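Local coordinates for FBP protein (Leishmania major, PDB 5OFU) that hydrolyses the 1-phosphate of fructose 1,6-bisphosphate to give fructose 6-phosphate and phosphate, a magnesium-dependent step of carbohydrate biosynthesis, and is held here in the T-state, at the interface of chains A and B and the interface of chains A and C. Residues are numbered along the deposited sequence; one frame, centred on the assembly and turned at random. Chains: chain A/B/C, FBP protein.

One turn of chain A, between strands 188-193 and 198-203, meets two different neighbours in the homotetramer. Contact 1 sets the turn, the strand residues beside it and the N-terminal A:Pro9 against a loop and the start of helix 54-59 of chain B; contact 2 pairs turn and helix 27-47 of chain A with the same elements of chain C. Their C-alpha centres lie about 9 Å apart, and A:Ile196 belongs to both. Because helix 27-47 begins with the AMP-binding A:Asp27, A:Phe28 and A:Thr29, a shift there could plausibly reach both partners, although this one T-state structure does not show the movement.

Contact 1: the interface of chains A and B. Residues chain A 9, 193, 195-196, 200; chain B 48, 51, 54.
The salt bridge between B:Arg48 and A:Asp193 illustrates how an interface charge pair can be fixed from both of its sides. The guanidinium NH1 of B:Arg48 donates to the carboxylate OD1 of A:Asp193 at 2.6 Å, approaching from above the carboxylate plane. The two side chains run alongside each other and point the same way, but their flat groups are turned 77° apart, so this is no coplanar, two-pronged pairing; the second approach, NH2 to OD2, is weak. A chi1 of -178°, which swings CG away from the backbone N, points the A:Asp193 carboxylate at the arginine.

Each partner is positioned by its own chain. The backbone N of A:Asn195 donates to the same OD1 of A:Asp193 at 3.1 Å, from the opposite face to the arginine, so that oxygen accepts from donors on both faces. On the other side, NE of B:Arg48 donates to the backbone O of B:Met51 at 3.0 Å, in the guanidinium plane, which restrains rotation of the group. The amide oxygen OD1 of A:Asn195 also lies near NH1 of B:Arg48, but the N-H is not aimed at it and the pair is not a hydrogen bond.

Methionines supply the apolar part. B:Met54 brings SD to 3.4 Å from CG of the A:Pro9 ring, while its CG meets CD1 of A:Ile196 at 3.8 Å. Its methyl CE comes within 3.5 Å of OD2 of A:Asp193, approaching from the opposite direction to that side chain. B:Met51 turns at chi3 (-63°), carrying CE to 3.8 Å from CA of A:Asp193 and over one face of the B:Arg48 guanidinium, near its rim. Its SD packs against the CG2 branch of A:Ile200 at 4.1 Å.

This patch, repeated with the chains exchanged, helps hold two subunits of the homotetramer together, tying the hairpin and the N-terminal segment of one to a loop and short helix of the other.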
loop_
_atom_site.group_PDB
_atom_site.type_symbol
_atom_site.label_atom_id
_atom_site.label_comp_id
_atom_site.label_asym_id
_atom_site.label_seq_id
_atom_site.Cartn_x
_atom_site.Cartn_y
_atom_site.Cartn_z
ATOM N N PRO A 9 -4.340 16.690 -10.949
ATOM C CA PRO A 9 -2.956 17.104 -10.706
ATOM C C PRO A 9 -1.972 16.397 -11.642
ATOM O O PRO A 9 -2.205 15.263 -12.029
ATOM C CB PRO A 9 -2.724 16.711 -9.241
ATOM C CG PRO A 9 -3.626 15.559 -9.032
ATOM C CD PRO A 9 -4.837 15.784 -9.895
ATOM N N ASP A 193 2.557 9.616 -4.225
ATOM C CA ASP A 193 1.267 9.284 -3.685
ATOM C C ASP A 193 1.244 7.754 -3.585
ATOM O O ASP A 193 1.155 7.084 -4.611
ATOM C CB ASP A 193 0.184 9.806 -4.617
ATOM C CG ASP A 193 -1.217 9.539 -4.108
ATOM O OD1 ASP A 193 -1.417 8.635 -3.263
ATOM O OD2 ASP A 193 -2.140 10.237 -4.588
ATOM N N ASN A 195 -1.007 5.607 -2.520
ATOM C CA ASN A 195 -2.266 4.938 -2.892
ATOM C C ASN A 195 -2.216 4.431 -4.333
ATOM O O ASN A 195 -2.523 3.275 -4.585
ATOM C CB ASN A 195 -3.480 5.868 -2.745
ATOM C CG ASN A 195 -3.717 6.340 -1.315
ATOM O OD1 ASN A 195 -4.538 7.228 -1.094
ATOM N ND2 ASN A 195 -3.001 5.764 -0.344
ATOM N N ILE A 196 -1.808 5.302 -5.250
ATOM C CA ILE A 196 -1.791 5.011 -6.679
ATOM C C ILE A 196 -0.385 4.852 -7.265
ATOM O O ILE A 196 -0.241 4.618 -8.468
ATOM C CB ILE A 196 -2.591 6.084 -7.469
ATOM C CG1 ILE A 196 -1.957 7.484 -7.372
ATOM C CG2 ILE A 196 -4.022 6.142 -6.958
ATOM C CD1 ILE A 196 -2.620 8.525 -8.252
ATOM N N ILE A 200 3.405 13.046 -7.895
ATOM C CA ILE A 200 2.484 14.157 -8.186
ATOM C C ILE A 200 3.260 15.450 -8.001
ATOM O O ILE A 200 4.006 15.584 -7.041
ATOM C CB ILE A 200 1.232 14.129 -7.259
ATOM C CG1 ILE A 200 0.154 13.192 -7.812
ATOM C CG2 ILE A 200 0.563 15.493 -7.144
ATOM C CD1 ILE A 200 0.602 11.772 -8.040
ATOM N N ARG B 48 1.692 10.778 2.786
ATOM C CA ARG B 48 1.075 11.570 1.735
ATOM C C ARG B 48 1.451 13.049 1.757
ATOM O O ARG B 48 0.972 13.790 0.913
ATOM C CB ARG B 48 -0.437 11.526 1.858
ATOM C CG ARG B 48 -1.071 10.178 1.649
ATOM C CD ARG B 48 -2.582 10.371 1.605
ATOM N NE ARG B 48 -2.904 11.233 0.469
ATOM C CZ ARG B 48 -2.900 10.840 -0.800
ATOM N NH1 ARG B 48 -2.643 9.572 -1.116
ATOM N NH2 ARG B 48 -3.172 11.719 -1.764
ATOM N N MET B 51 -1.371 15.584 1.026
ATOM C CA MET B 51 -2.053 15.741 -0.273
ATOM C C MET B 51 -3.469 15.196 -0.173
ATOM O O MET B 51 -3.694 14.149 0.447
ATOM C CB MET B 51 -1.355 14.958 -1.383
ATOM C CG MET B 51 0.010 15.474 -1.794
ATOM S SD MET B 51 0.733 14.516 -3.139
ATOM C CE MET B 51 0.926 12.875 -2.436
ATOM N N MET B 54 -6.969 12.129 -5.163
ATOM C CA MET B 54 -7.166 12.646 -6.529
ATOM C C MET B 54 -8.637 13.018 -6.797
ATOM O O MET B 54 -8.948 13.844 -7.658
ATOM C CB MET B 54 -6.657 11.643 -7.574
ATOM C CG MET B 54 -5.190 11.229 -7.433
ATOM S SD MET B 54 -3.965 12.552 -7.554
ATOM C CE MET B 54 -3.702 13.049 -5.846
#

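Contact 2: the interface of chains A and C. Residues chain A 40, 196-198; chain C 37, 40, 197-198.
C:Lys40 and A:Glu198 form one arm of a reciprocal pair of salt bridges, a case of two-fold symmetry turning one interaction into two. The ammonium NZ of C:Lys40 donates to the carboxylate OE2 of A:Glu198 at 2.9 Å; in the other arm, NZ of A:Lys40 reaches OE2 of C:Glu198 at 3.2 Å. In each arm lysine and glutamate cross at about a right angle, and the ammonium meets OE2 on its anti side, roughly 35° out of the carboxylate plane. The bend at chi2 (-88°) turns each glutamate's OE2 towards the lysine, whereas both lysines run extended from helix 27-47.

Hydrogen bonds within each chain also hold the lysine ends. NZ of A:Lys40 donates to the backbone O of A:Gly197 at 2.7 Å, nearly in line with the C=O bond, and C:Lys40 uses C:Gly197 likewise. Each ammonium thus spans a carbonyl of its own hairpin turn and a carboxylate of the partner, so the intrachain bond probably sets its position for the bond across. The two ammonium groups come fairly close to each other, a proximity that the carboxylates and carbonyls around them would be expected to offset.

Beside the arm of C:Lys40, and by symmetry its twin, the backbone O of A:Ile196 lies along the lysine chain, and the CG2 branch of A:Ile196 faces the backbone O of C:Lys40. One helical turn earlier, the hydroxyl OG1 of C:Thr37 lies 4.0 Å from OE2 of A:Glu198, near it but not hydrogen-bonded. As part of the tetramer, the patch links hairpin turn to helix in both directions between chains A and C. At its centre, NZ of A:Lys40 stands 5.2 Å from NZ of C:Lys40.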
loop_
_atom_site.group_PDB
_atom_site.type_symbol
_atom_site.label_atom_id
_atom_site.label_comp_id
_atom_site.label_asym_id
_atom_site.label_seq_id
_atom_site.Cartn_x
_atom_site.Cartn_y
_atom_site.Cartn_z
ATOM N N LYS A 40 10.971 4.167 -7.188
ATOM C CA LYS A 40 9.858 3.477 -6.536
ATOM C C LYS A 40 10.250 2.129 -5.951
ATOM O O LYS A 40 9.845 1.799 -4.846
ATOM C CB LYS A 40 8.730 3.238 -7.507
ATOM C CG LYS A 40 7.990 4.484 -7.901
ATOM C CD LYS A 40 7.221 4.142 -9.155
ATOM C CE LYS A 40 6.199 5.187 -9.492
ATOM N NZ LYS A 40 5.235 4.551 -10.417
ATOM N N ILE A 196 -1.808 5.302 -5.250
ATOM C CA ILE A 196 -1.791 5.011 -6.679
ATOM C C ILE A 196 -0.385 4.852 -7.265
ATOM O O ILE A 196 -0.241 4.618 -8.468
ATOM C CB ILE A 196 -2.591 6.084 -7.469
ATOM C CG1 ILE A 196 -1.957 7.484 -7.372
ATOM C CG2 ILE A 196 -4.022 6.142 -6.958
ATOM C CD1 ILE A 196 -2.620 8.525 -8.252
ATOM N N GLY A 197 0.647 4.982 -6.431
ATOM C CA GLY A 197 2.046 4.862 -6.873
ATOM C C GLY A 197 2.492 5.774 -8.008
ATOM O O GLY A 197 3.180 5.321 -8.919
ATOM N N GLU A 198 2.059 7.033 -7.986
ATOM C CA GLU A 198 2.477 8.035 -8.969
ATOM C C GLU A 198 3.125 9.189 -8.236
ATOM O O GLU A 198 2.766 9.484 -7.095
ATOM C CB GLU A 198 1.279 8.577 -9.753
ATOM C CG GLU A 198 0.644 7.587 -10.719
ATOM C CD GLU A 198 1.252 7.558 -12.113
ATOM O OE1 GLU A 198 2.140 8.385 -12.463
ATOM O OE2 GLU A 198 0.811 6.689 -12.893
ATOM N N THR C 37 -4.190 5.916 -15.623
ATOM C CA THR C 37 -4.263 6.616 -14.355
ATOM C C THR C 37 -5.668 6.538 -13.756
ATOM O O THR C 37 -5.798 6.273 -12.574
ATOM C CB THR C 37 -3.772 8.067 -14.523
ATOM O OG1 THR C 37 -2.405 8.030 -14.930
ATOM C CG2 THR C 37 -3.859 8.842 -13.231
ATOM N N LYS C 40 -6.204 3.137 -12.085
ATOM C CA LYS C 40 -5.578 3.069 -10.754
ATOM C C LYS C 40 -6.368 3.793 -9.674
ATOM O O LYS C 40 -6.535 3.269 -8.580
ATOM C CB LYS C 40 -4.205 3.668 -10.776
ATOM C CG LYS C 40 -3.187 2.858 -11.528
ATOM C CD LYS C 40 -2.037 3.788 -11.808
ATOM C CE LYS C 40 -0.822 3.051 -12.284
ATOM N NZ LYS C 40 0.332 3.964 -12.093
ATOM N N GLY C 197 2.867 0.416 -7.868
ATOM C CA GLY C 197 1.781 0.997 -8.661
ATOM C C GLY C 197 2.005 1.090 -10.168
ATOM O O GLY C 197 1.685 2.108 -10.765
ATOM N N GLU C 198 2.570 0.047 -10.776
ATOM C CA GLU C 198 2.748 -0.030 -12.233
ATOM C C GLU C 198 2.021 -1.262 -12.743
ATOM O O GLU C 198 1.928 -2.275 -12.033
ATOM C CB GLU C 198 4.224 -0.151 -12.599
ATOM C CG GLU C 198 5.042 1.110 -12.347
ATOM C CD GLU C 198 5.068 2.107 -13.496
ATOM O OE1 GLU C 198 4.549 1.838 -14.611
ATOM O OE2 GLU C 198 5.651 3.193 -13.278
#